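Local structure of putative alpha-L-fucosidase (Bacteroides thetaiotaomicron, 4H41) at residues 60-65 with 316-321; 70-75 with 307-312; 145-150 with 158-163. The protein is a putative alpha-L-fucosidase with a TIM-barrel fold, probably hydrolysing glycosidic bonds in host glycans. One frame throughout, in Å; residues are numbered along the deposited sequence.

Contact 1 of 3, residues 60-65 with 316-321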
loop_
_atom_site.group_PDB
_atom_site.type_symbol
_atom_site.label_atom_id
_atom_site.label_comp_id
_atom_site.label_asym_id
_atom_site.label_seq_id
_atom_site.Cartn_x
_atom_site.Cartn_y
_atom_site.Cartn_z
ATOM N N PHE B 60 7.072 22.951 -3.433
ATOM C CA PHE B 60 8.301 23.728 -3.241
ATOM C C PHE B 60 8.121 24.713 -2.073
ATOM O O PHE B 60 9.076 24.983 -1.332
ATOM C CB PHE B 60 8.707 24.443 -4.519
ATOM C CG PHE B 60 9.653 23.637 -5.397
ATOM C CD1 PHE B 60 9.229 22.451 -6.000
ATOM C CD2 PHE B 60 10.950 24.078 -5.640
ATOM C CE1 PHE B 60 10.092 21.701 -6.805
ATOM C CE2 PHE B 60 11.801 23.350 -6.485
ATOM C CZ PHE B 60 11.348 22.191 -7.095
ATOM N N GLN B 61 6.904 25.259 -1.896
ATOM C CA GLN B 61 6.596 26.121 -0.753
ATOM C C GLN B 61 6.705 25.351 0.574
ATOM O O GLN B 61 7.280 25.886 1.532
ATOM C CB GLN B 61 5.196 26.715 -0.873
ATOM C CG GLN B 61 5.007 27.681 -2.034
ATOM C CD GLN B 61 3.589 28.138 -2.083
ATOM O OE1 GLN B 61 3.069 28.639 -1.081
ATOM N NE2 GLN B 61 2.940 28.043 -3.244
ATOM N N HIS B 62 6.216 24.087 0.609
ATOM C CA HIS B 62 6.300 23.248 1.825
ATOM C C HIS B 62 7.772 22.943 2.122
ATOM O O HIS B 62 8.182 22.923 3.282
ATOM C CB HIS B 62 5.485 21.913 1.707
ATOM C CG HIS B 62 3.990 22.071 1.586
ATOM N ND1 HIS B 62 3.273 22.876 2.462
ATOM C CD2 HIS B 62 3.122 21.440 0.767
ATOM C CE1 HIS B 62 2.001 22.766 2.101
ATOM N NE2 HIS B 62 1.861 21.919 1.071
HETATM N N MSE B 63 8.589 22.765 1.067
HETATM C CA MSE B 63 10.027 22.524 1.227
HETATM C C MSE B 63 10.727 23.737 1.773
HETATM O O MSE B 63 11.515 23.638 2.710
HETATM C CB MSE B 63 10.666 22.155 -0.123
HETATM C CG MSE B 63 10.239 20.819 -0.685
HETATM SE SE MSE B 63 10.963 20.732 -2.507
HETATM C CE MSE B 63 9.861 19.292 -3.184
ATOM N N LYS B 64 10.409 24.908 1.215
ATOM C CA LYS B 64 11.053 26.150 1.635
ATOM C C LYS B 64 10.799 26.452 3.098
ATOM O O LYS B 64 11.711 26.908 3.807
ATOM C CB LYS B 64 10.556 27.313 0.774
ATOM C CG LYS B 64 11.301 28.637 0.965
ATOM C CD LYS B 64 12.674 28.572 0.374
ATOM C CE LYS B 64 13.435 29.867 0.447
ATOM N NZ LYS B 64 14.767 29.647 -0.148
ATOM N N ARG B 65 9.585 26.171 3.574
ATOM C CA ARG B 65 9.237 26.397 4.975
ATOM C C ARG B 65 10.184 25.688 5.933
ATOM O O ARG B 65 10.451 26.219 7.006
ATOM C CB ARG B 65 7.817 25.948 5.216
ATOM C CG ARG B 65 7.318 26.219 6.604
ATOM C CD ARG B 65 5.897 25.788 6.739
ATOM N NE ARG B 65 5.391 26.086 8.074
ATOM C CZ ARG B 65 4.189 25.750 8.513
ATOM N NH1 ARG B 65 3.350 25.076 7.731
ATOM N NH2 ARG B 65 3.811 26.086 9.736
ATOM N N PHE B 316 7.052 11.336 1.027
ATOM C CA PHE B 316 7.205 10.853 2.388
ATOM C C PHE B 316 7.225 11.894 3.496
ATOM O O PHE B 316 7.066 11.490 4.640
ATOM C CB PHE B 316 8.421 9.938 2.471
ATOM C CG PHE B 316 8.282 8.800 1.480
ATOM C CD1 PHE B 316 7.308 7.830 1.646
ATOM C CD2 PHE B 316 9.098 8.723 0.359
ATOM C CE1 PHE B 316 7.156 6.787 0.729
ATOM C CE2 PHE B 316 8.957 7.658 -0.553
ATOM C CZ PHE B 316 7.961 6.730 -0.379
HETATM N N MSE B 317 7.346 13.191 3.199
HETATM C CA MSE B 317 7.292 14.233 4.219
HETATM C C MSE B 317 6.373 15.367 3.878
HETATM O O MSE B 317 6.246 16.278 4.677
HETATM C CB MSE B 317 8.696 14.803 4.489
HETATM C CG MSE B 317 9.689 13.788 4.842
HETATM SE SE MSE B 317 11.447 14.633 5.263
HETATM C CE MSE B 317 10.869 15.732 6.783
ATOM N N SER B 318 5.721 15.354 2.744
ATOM C CA SER B 318 4.942 16.526 2.375
ATOM C C SER B 318 3.540 16.539 2.919
ATOM O O SER B 318 2.826 15.563 2.770
ATOM C CB SER B 318 4.838 16.617 0.861
ATOM O OG SER B 318 3.966 17.677 0.478
ATOM N N PRO B 319 3.038 17.708 3.355
ATOM C CA PRO B 319 1.599 17.824 3.670
ATOM C C PRO B 319 0.668 17.550 2.480
ATOM O O PRO B 319 -0.509 17.238 2.667
ATOM C CB PRO B 319 1.462 19.319 4.095
ATOM C CG PRO B 319 2.794 19.694 4.578
ATOM C CD PRO B 319 3.761 18.957 3.657
ATOM N N GLN B 320 1.199 17.606 1.245
ATOM C CA GLN B 320 0.429 17.345 0.038
ATOM C C GLN B 320 0.467 15.892 -0.406
ATOM O O GLN B 320 -0.302 15.507 -1.302
ATOM C CB GLN B 320 1.019 18.223 -1.085
ATOM C CG GLN B 320 0.113 18.353 -2.286
ATOM C CD GLN B 320 0.614 19.359 -3.295
ATOM O OE1 GLN B 320 -0.162 19.812 -4.113
ATOM N NE2 GLN B 320 1.916 19.705 -3.319
ATOM N N SER B 321 1.305 15.061 0.207
ATOM C CA SER B 321 1.399 13.674 -0.215
ATOM C C SER B 321 0.078 12.911 -0.071
ATOM O O SER B 321 -0.644 13.065 0.918
ATOM C CB SER B 321 2.453 12.916 0.584
ATOM O OG SER B 321 2.522 11.576 0.121
#
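His62 lays its imidazole against Pro319 on the outside of a TIM barrel. His62 belongs to helix 53-65, which follows strand 34-39. Pro319 lies in the loop between helix 313-316 and helix 324-337, beyond the last barrel strand. The contact therefore joins an early and a late element of the layer around the barrel.

The main interaction is CH-pi. Pro319 CG stands over the middle of the His62 ring, 3.9 Å from its centroid and 11° off the ring normal. The proline ring covers much of this face. Pro319 CD lies 3.7 Å from His62 CG, and Pro319 CB lies 4.0 Å from His62 NE2. The imidazole reaches the loop because His62 CG is anti to its carbonyl carbon (chi1 -65°). With an alanine in place of His62, Pro319 would probably lose the flat surface it packs on, and a gap would open between helix and loop.

Two van der Waals contacts meet the imidazole obliquely. Ser318 OG is 3.9 Å from His62 CD2, and Gln320 CB is 4.3 Å from the same atom. No hydrogen bond crosses between the two segments.

The polar bonds hold the loop in shape and tie it to the preceding turns of helix 53-65. Asp59 OD1 is hydrogen-bonded to both Ser318 OG and Gln320 NE2, and Gln320 NE2 also bonds Glu55 O. Residues 318-321 form a type I beta turn. Within it, Ser318 OG accepts Gln320 N at 2.9 Å with an N-H...O angle of 156°, an ST turn.

Contact 2 of 3, residues 70-75 with 307-312; sequences TVIMIR and KAITFE
Ile72 and Ile309 meet methyl to methyl inside the TIM barrel. Strands 70-73 and 307-310 are not direct neighbours. Strand 34-39 runs between them in the closed parallel sheet, so the contact is made by side chains that reach past it in the barrel interior. Thr70, Ile72 and Ile74 take alternate positions, as do Lys307, Ile309 and Phe311, and they pair off in order along the barrel.

Apolar packing makes up two of the three pairs. Ile72 CD1 is 4.2 Å from Ile309 CD1, and these side chains cross at about a right angle. With chi1 at 70° and chi2 extended (175°), Ile309 CD1 is carried to the methyl of Ile72. Phe38 of strand 34-39 touches both isoleucines and also Ile74, filling in from the strand between. Ile74 CD1 meets the Phe311 ring obliquely, 3.7 Å from both CD2 and CE2. Its CG1 is anti to the backbone N (chi1 -161°), and the extended side chain brings CD1 to the ring. This pair lies toward the C-terminal ends of the strands, where TIM-barrel enzymes generally carry their active sites. An unidentified molecule, probably from the crystallisation liquor, lies about 3 Å from the Phe311 side chain, consistent with a pocket here.

The third pair is of mixed character. Lys307 CE packs 3.7 Å from Thr70 OG1. Lys307 NZ makes its polar bonds elsewhere, in a salt bridge with Asp69 OD1 and a hydrogen bond with Thr35 OG1. These fix the bent end of the lysine beside Thr70.

Local packing holds the Phe311 ring as well. A cis peptide joins Phe311 to Glu312, and Glu312 CB sits over the ring centre of Phe311, 3.7 Å above its plane.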
loop_
_atom_site.group_PDB
_atom_site.type_symbol
_atom_site.label_atom_id
_atom_site.label_comp_id
_atom_site.label_asym_id
_atom_site.label_seq_id
_atom_site.Cartn_x
_atom_site.Cartn_y
_atom_site.Cartn_z
ATOM N N THR B 70 18.127 22.724 -1.672
ATOM C CA THR B 70 18.647 21.925 -2.782
ATOM C C THR B 70 17.628 20.898 -3.209
ATOM O O THR B 70 17.081 20.211 -2.366
ATOM C CB THR B 70 19.944 21.230 -2.340
ATOM O OG1 THR B 70 20.923 22.209 -1.996
ATOM C CG2 THR B 70 20.531 20.342 -3.418
ATOM N N VAL B 71 17.365 20.796 -4.511
ATOM C CA VAL B 71 16.460 19.773 -5.058
ATOM C C VAL B 71 17.207 19.007 -6.134
ATOM O O VAL B 71 17.950 19.605 -6.944
ATOM C CB VAL B 71 15.129 20.351 -5.549
ATOM C CG1 VAL B 71 14.325 20.904 -4.389
ATOM C CG2 VAL B 71 15.345 21.429 -6.620
ATOM N N ILE B 72 17.077 17.685 -6.107
ATOM C CA ILE B 72 17.835 16.813 -6.985
ATOM C C ILE B 72 16.904 15.943 -7.793
ATOM O O ILE B 72 16.289 15.015 -7.218
ATOM C CB ILE B 72 18.802 15.919 -6.181
ATOM C CG1 ILE B 72 19.731 16.744 -5.238
ATOM C CG2 ILE B 72 19.587 15.032 -7.156
ATOM C CD1 ILE B 72 19.487 16.492 -3.775
HETATM N N MSE B 73 16.845 16.159 -9.118
HETATM C CA MSE B 73 15.990 15.319 -9.973
HETATM C C MSE B 73 16.716 14.024 -10.140
HETATM O O MSE B 73 17.822 14.021 -10.649
HETATM C CB MSE B 73 15.715 16.004 -11.306
HETATM C CG MSE B 73 14.541 15.351 -12.033
HETATM SE SE MSE B 73 14.345 16.125 -13.804
HETATM C CE MSE B 73 15.973 15.557 -14.461
ATOM N N ILE B 74 16.180 12.954 -9.607
ATOM C CA ILE B 74 16.969 11.729 -9.397
ATOM C C ILE B 74 17.523 11.073 -10.667
ATOM O O ILE B 74 18.671 10.646 -10.640
ATOM C CB ILE B 74 16.193 10.725 -8.489
ATOM C CG1 ILE B 74 17.145 9.690 -7.879
ATOM C CG2 ILE B 74 15.039 10.083 -9.214
ATOM C CD1 ILE B 74 16.548 8.896 -6.691
ATOM N N ARG B 75 16.778 11.030 -11.777
ATOM C CA ARG B 75 17.306 10.483 -13.028
ATOM C C ARG B 75 16.534 11.049 -14.192
ATOM O O ARG B 75 15.297 10.932 -14.285
ATOM C CB ARG B 75 17.357 8.954 -13.053
ATOM C CG ARG B 75 16.036 8.243 -12.863
ATOM C CD ARG B 75 16.240 6.772 -12.564
ATOM N NE ARG B 75 16.907 6.523 -11.283
ATOM C CZ ARG B 75 16.319 6.424 -10.090
ATOM N NH1 ARG B 75 15.001 6.573 -9.968
ATOM N NH2 ARG B 75 17.046 6.200 -9.002
ATOM N N LYS B 307 25.913 17.629 5.393
ATOM C CA LYS B 307 24.567 17.893 4.906
ATOM C C LYS B 307 23.704 16.671 4.957
ATOM O O LYS B 307 24.188 15.544 4.803
ATOM C CB LYS B 307 24.621 18.390 3.429
ATOM C CG LYS B 307 23.332 19.033 2.886
ATOM C CD LYS B 307 23.487 19.403 1.390
ATOM C CE LYS B 307 22.359 20.230 0.801
ATOM N NZ LYS B 307 22.198 21.539 1.470
ATOM N N ALA B 308 22.398 16.880 5.180
ATOM C CA ALA B 308 21.424 15.785 5.094
ATOM C C ALA B 308 20.472 16.097 3.956
ATOM O O ALA B 308 19.930 17.199 3.861
ATOM C CB ALA B 308 20.665 15.581 6.388
ATOM N N ILE B 309 20.277 15.130 3.094
ATOM C CA ILE B 309 19.281 15.191 2.031
ATOM C C ILE B 309 18.332 14.032 2.298
ATOM O O ILE B 309 18.644 13.168 3.116
ATOM C CB ILE B 309 19.911 15.170 0.615
ATOM C CG1 ILE B 309 20.528 13.785 0.282
ATOM C CG2 ILE B 309 20.941 16.310 0.489
ATOM C CD1 ILE B 309 21.065 13.680 -1.156
ATOM N N THR B 310 17.195 13.963 1.598
ATOM C CA THR B 310 16.293 12.840 1.781
ATOM C C THR B 310 15.706 12.362 0.479
ATOM O O THR B 310 15.393 13.162 -0.407
ATOM C CB THR B 310 15.124 13.239 2.758
ATOM O OG1 THR B 310 14.303 12.101 3.058
ATOM C CG2 THR B 310 14.207 14.337 2.192
ATOM N N PHE B 311 15.534 11.061 0.395
ATOM C CA PHE B 311 14.621 10.396 -0.536
ATOM C C PHE B 311 13.410 10.077 0.352
ATOM O O PHE B 311 13.511 9.197 1.203
ATOM C CB PHE B 311 15.213 9.154 -1.189
ATOM C CG PHE B 311 14.314 8.626 -2.281
ATOM C CD1 PHE B 311 13.213 7.844 -1.975
ATOM C CD2 PHE B 311 14.466 9.057 -3.593
ATOM C CE1 PHE B 311 12.306 7.470 -2.947
ATOM C CE2 PHE B 311 13.568 8.664 -4.579
ATOM C CZ PHE B 311 12.496 7.863 -4.251
ATOM N N GLU B 312 12.276 10.771 0.227
ATOM C CA GLU B 312 11.958 11.831 -0.727
ATOM C C GLU B 312 10.877 12.689 -0.128
ATOM O O GLU B 312 9.883 12.144 0.357
ATOM C CB GLU B 312 11.477 11.221 -2.058
ATOM C CG GLU B 312 11.344 12.239 -3.179
ATOM C CD GLU B 312 9.992 12.384 -3.862
ATOM O OE1 GLU B 312 8.983 11.946 -3.273
ATOM O OE2 GLU B 312 9.934 12.966 -4.970
#

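Contact 3 of 3, residues 145-150 with 158-163; sequences EVWKMY and GGWYIS
Trp160 turns its six-membered ring toward helix 136-151 and touches two consecutive residues there, Val146 and Trp147. Trp160 CZ2 is 3.9 Å from Trp147 CE3, the closest approach between the two segments. The two indole side chains cross at about a right angle and come nearest through one carbon each. Beside it, Val146 CG1 lies 4.3 Å from Trp160 CZ3. Both contacts are apolar, and no hydrogen bond crosses the pair.

The tight side is that of Trp160, which is buried. Its CG is anti to the carbonyl carbon (chi1 -54°), and from there the indole extends toward the helix. Its one polar atom is satisfied, because Trp160 NE1 bonds Ser188 OG; Cys184 of helix 173-187 and Thr193 of strand 193-195 also touch this indole, and Phe157 meets it edge-to-face.

The two elements are consecutive in the barrel. Strand 115-119, helix 136-151 and strand 157-162 form a beta-alpha-beta crossover, with the two strands parallel and adjacent in the sheet. Trp160 thus fills the layer between the strand and the helix that leads into it. Gly158, two residues earlier on the strand, lines a pocket with Asn113, Lys115, Lys155 and Phe157 that holds a polyether molecule, probably from the crystallisation liquor.

The looser side is that of Trp147, which is partly exposed and begins a wider pi-type turn at residues 147-150. Its CG is anti to the backbone N (chi1 -174°), which brings the six-membered ring to Trp160. The Trp147 indole also touches Ile187 of helix 173-187, and Ser188 and Glu152 in loops. Trp147 gives less surface to the contact than Trp160 does, 35 Å² against 62 Å².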
loop_
_atom_site.group_PDB
_atom_site.type_symbol
_atom_site.label_atom_id
_atom_site.label_comp_id
_atom_site.label_asym_id
_atom_site.label_seq_id
_atom_site.Cartn_x
_atom_site.Cartn_y
_atom_site.Cartn_z
ATOM N N GLU B 145 23.787 17.832 -24.335
ATOM C CA GLU B 145 22.571 18.555 -24.762
ATOM C C GLU B 145 21.925 19.299 -23.601
ATOM O O GLU B 145 21.449 20.415 -23.777
ATOM C CB GLU B 145 21.567 17.615 -25.486
ATOM C CG GLU B 145 20.916 16.580 -24.617
ATOM C CD GLU B 145 19.957 15.619 -25.294
ATOM O OE1 GLU B 145 19.998 15.451 -26.531
ATOM O OE2 GLU B 145 19.186 14.984 -24.546
ATOM N N VAL B 146 21.966 18.726 -22.410
ATOM C CA VAL B 146 21.386 19.341 -21.235
ATOM C C VAL B 146 22.157 20.604 -20.816
ATOM O O VAL B 146 21.528 21.572 -20.412
ATOM C CB VAL B 146 21.272 18.284 -20.113
ATOM C CG1 VAL B 146 21.215 18.913 -18.751
ATOM C CG2 VAL B 146 20.046 17.414 -20.380
ATOM N N TRP B 147 23.470 20.623 -20.915
ATOM C CA TRP B 147 24.215 21.860 -20.631
ATOM C C TRP B 147 23.791 22.965 -21.610
ATOM O O TRP B 147 23.545 24.100 -21.210
ATOM C CB TRP B 147 25.735 21.672 -20.716
ATOM C CG TRP B 147 26.447 22.916 -20.274
ATOM C CD1 TRP B 147 27.084 23.831 -21.071
ATOM C CD2 TRP B 147 26.372 23.504 -18.971
ATOM N NE1 TRP B 147 27.481 24.917 -20.320
ATOM C CE2 TRP B 147 27.066 24.736 -19.024
ATOM C CE3 TRP B 147 25.871 23.065 -17.736
ATOM C CZ2 TRP B 147 27.176 25.576 -17.912
ATOM C CZ3 TRP B 147 25.963 23.912 -16.645
ATOM C CH2 TRP B 147 26.645 25.130 -16.731
ATOM N N LYS B 148 23.652 22.614 -22.882
ATOM C CA LYS B 148 23.275 23.595 -23.903
ATOM C C LYS B 148 21.834 24.051 -23.775
ATOM O O LYS B 148 21.557 25.239 -23.902
ATOM C CB LYS B 148 23.504 23.027 -25.304
ATOM C CG LYS B 148 24.995 22.887 -25.625
ATOM C CD LYS B 148 25.251 21.980 -26.830
HETATM N N MSE B 149 20.922 23.114 -23.516
HETATM C CA MSE B 149 19.487 23.407 -23.452
HETATM C C MSE B 149 19.075 24.066 -22.135
HETATM O O MSE B 149 18.195 24.912 -22.133
HETATM C CB MSE B 149 18.683 22.112 -23.637
HETATM C CG MSE B 149 18.783 21.519 -25.045
HETATM SE SE MSE B 149 18.055 19.662 -25.037
HETATM C CE MSE B 149 16.159 20.166 -24.852
ATOM N N TYR B 150 19.703 23.679 -21.028
ATOM C CA TYR B 150 19.321 24.144 -19.691
ATOM C C TYR B 150 20.451 24.800 -18.882
ATOM O O TYR B 150 20.225 25.849 -18.298
ATOM C CB TYR B 150 18.766 22.944 -18.882
ATOM C CG TYR B 150 17.586 22.286 -19.555
ATOM C CD1 TYR B 150 16.320 22.863 -19.507
ATOM C CD2 TYR B 150 17.716 21.059 -20.198
ATOM C CE1 TYR B 150 15.249 22.316 -20.209
ATOM C CE2 TYR B 150 16.651 20.500 -20.902
ATOM C CZ TYR B 150 15.407 21.109 -20.862
ATOM O OH TYR B 150 14.375 20.570 -21.549
ATOM N N GLY B 158 22.574 24.064 -10.683
ATOM C CA GLY B 158 23.703 24.153 -9.778
ATOM C C GLY B 158 24.552 22.951 -9.509
ATOM O O GLY B 158 25.464 23.040 -8.691
ATOM N N GLY B 159 24.244 21.843 -10.136
ATOM C CA GLY B 159 24.977 20.624 -9.866
ATOM C C GLY B 159 24.482 19.423 -10.616
ATOM O O GLY B 159 23.476 19.492 -11.332
ATOM N N TRP B 160 25.208 18.328 -10.445
ATOM C CA TRP B 160 24.956 17.060 -11.108
ATOM C C TRP B 160 24.865 15.937 -10.108
ATOM O O TRP B 160 25.672 15.863 -9.184
ATOM C CB TRP B 160 26.105 16.751 -12.069
ATOM C CG TRP B 160 26.395 17.843 -13.056
ATOM C CD1 TRP B 160 27.241 18.890 -12.892
ATOM C CD2 TRP B 160 25.843 17.971 -14.378
ATOM N NE1 TRP B 160 27.336 19.611 -14.068
ATOM C CE2 TRP B 160 26.461 19.088 -14.986
ATOM C CE3 TRP B 160 24.894 17.243 -15.115
ATOM C CZ2 TRP B 160 26.160 19.496 -16.292
ATOM C CZ3 TRP B 160 24.638 17.623 -16.439
ATOM C CH2 TRP B 160 25.267 18.740 -17.007
ATOM N N TYR B 161 23.918 15.043 -10.304
ATOM C CA TYR B 161 23.768 13.862 -9.481
ATOM C C TYR B 161 24.123 12.669 -10.360
ATOM O O TYR B 161 23.470 12.437 -11.385
ATOM C CB TYR B 161 22.359 13.762 -8.874
ATOM C CG TYR B 161 22.099 12.400 -8.280
ATOM C CD1 TYR B 161 22.897 11.905 -7.249
ATOM C CD2 TYR B 161 21.119 11.569 -8.798
ATOM C CE1 TYR B 161 22.695 10.630 -6.728
ATOM C CE2 TYR B 161 20.876 10.309 -8.254
ATOM C CZ TYR B 161 21.702 9.826 -7.243
ATOM O OH TYR B 161 21.570 8.568 -6.742
ATOM N N ILE B 162 25.165 11.936 -9.994
ATOM C CA ILE B 162 25.617 10.750 -10.749
ATOM C C ILE B 162 24.781 9.595 -10.220
ATOM O O ILE B 162 25.002 9.108 -9.108
ATOM C CB ILE B 162 27.148 10.582 -10.610
ATOM C CG1 ILE B 162 27.875 11.831 -11.160
ATOM C CG2 ILE B 162 27.621 9.314 -11.330
ATOM C CD1 ILE B 162 29.259 11.984 -10.678
ATOM N N SER B 163 23.725 9.261 -10.969
ATOM C CA SER B 163 22.635 8.395 -10.534
ATOM C C SER B 163 22.893 6.884 -10.575
ATOM O O SER B 163 22.020 6.133 -10.117
ATOM C CB SER B 163 21.374 8.715 -11.349
ATOM O OG SER B 163 21.654 8.583 -12.727
#

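In the fold
Contact 2 lies in the core of the barrel, contact 3 is buried between barrel and helix layer, and contact 1 is only partly buried, in the outer layer. Contacts 2 and 3 draw on strands of the same sheet and meet there, with Ile72 CG2 3.5 Å from Tyr161 CB. Contact 1 reaches contact 2 from outside: Met63 SE packs on Val71 CG1 at 3.9 Å. Contacts 1 and 3 do not touch, their nearest atoms being about 12 Å apart. The chemistry follows the place. Contact 1 combines a CH-pi pair with polar bonds to nearby residues, contact 2 mixes aliphatic and aromatic packing with a lysine-threonine pair, and contact 3 is largely aromatic.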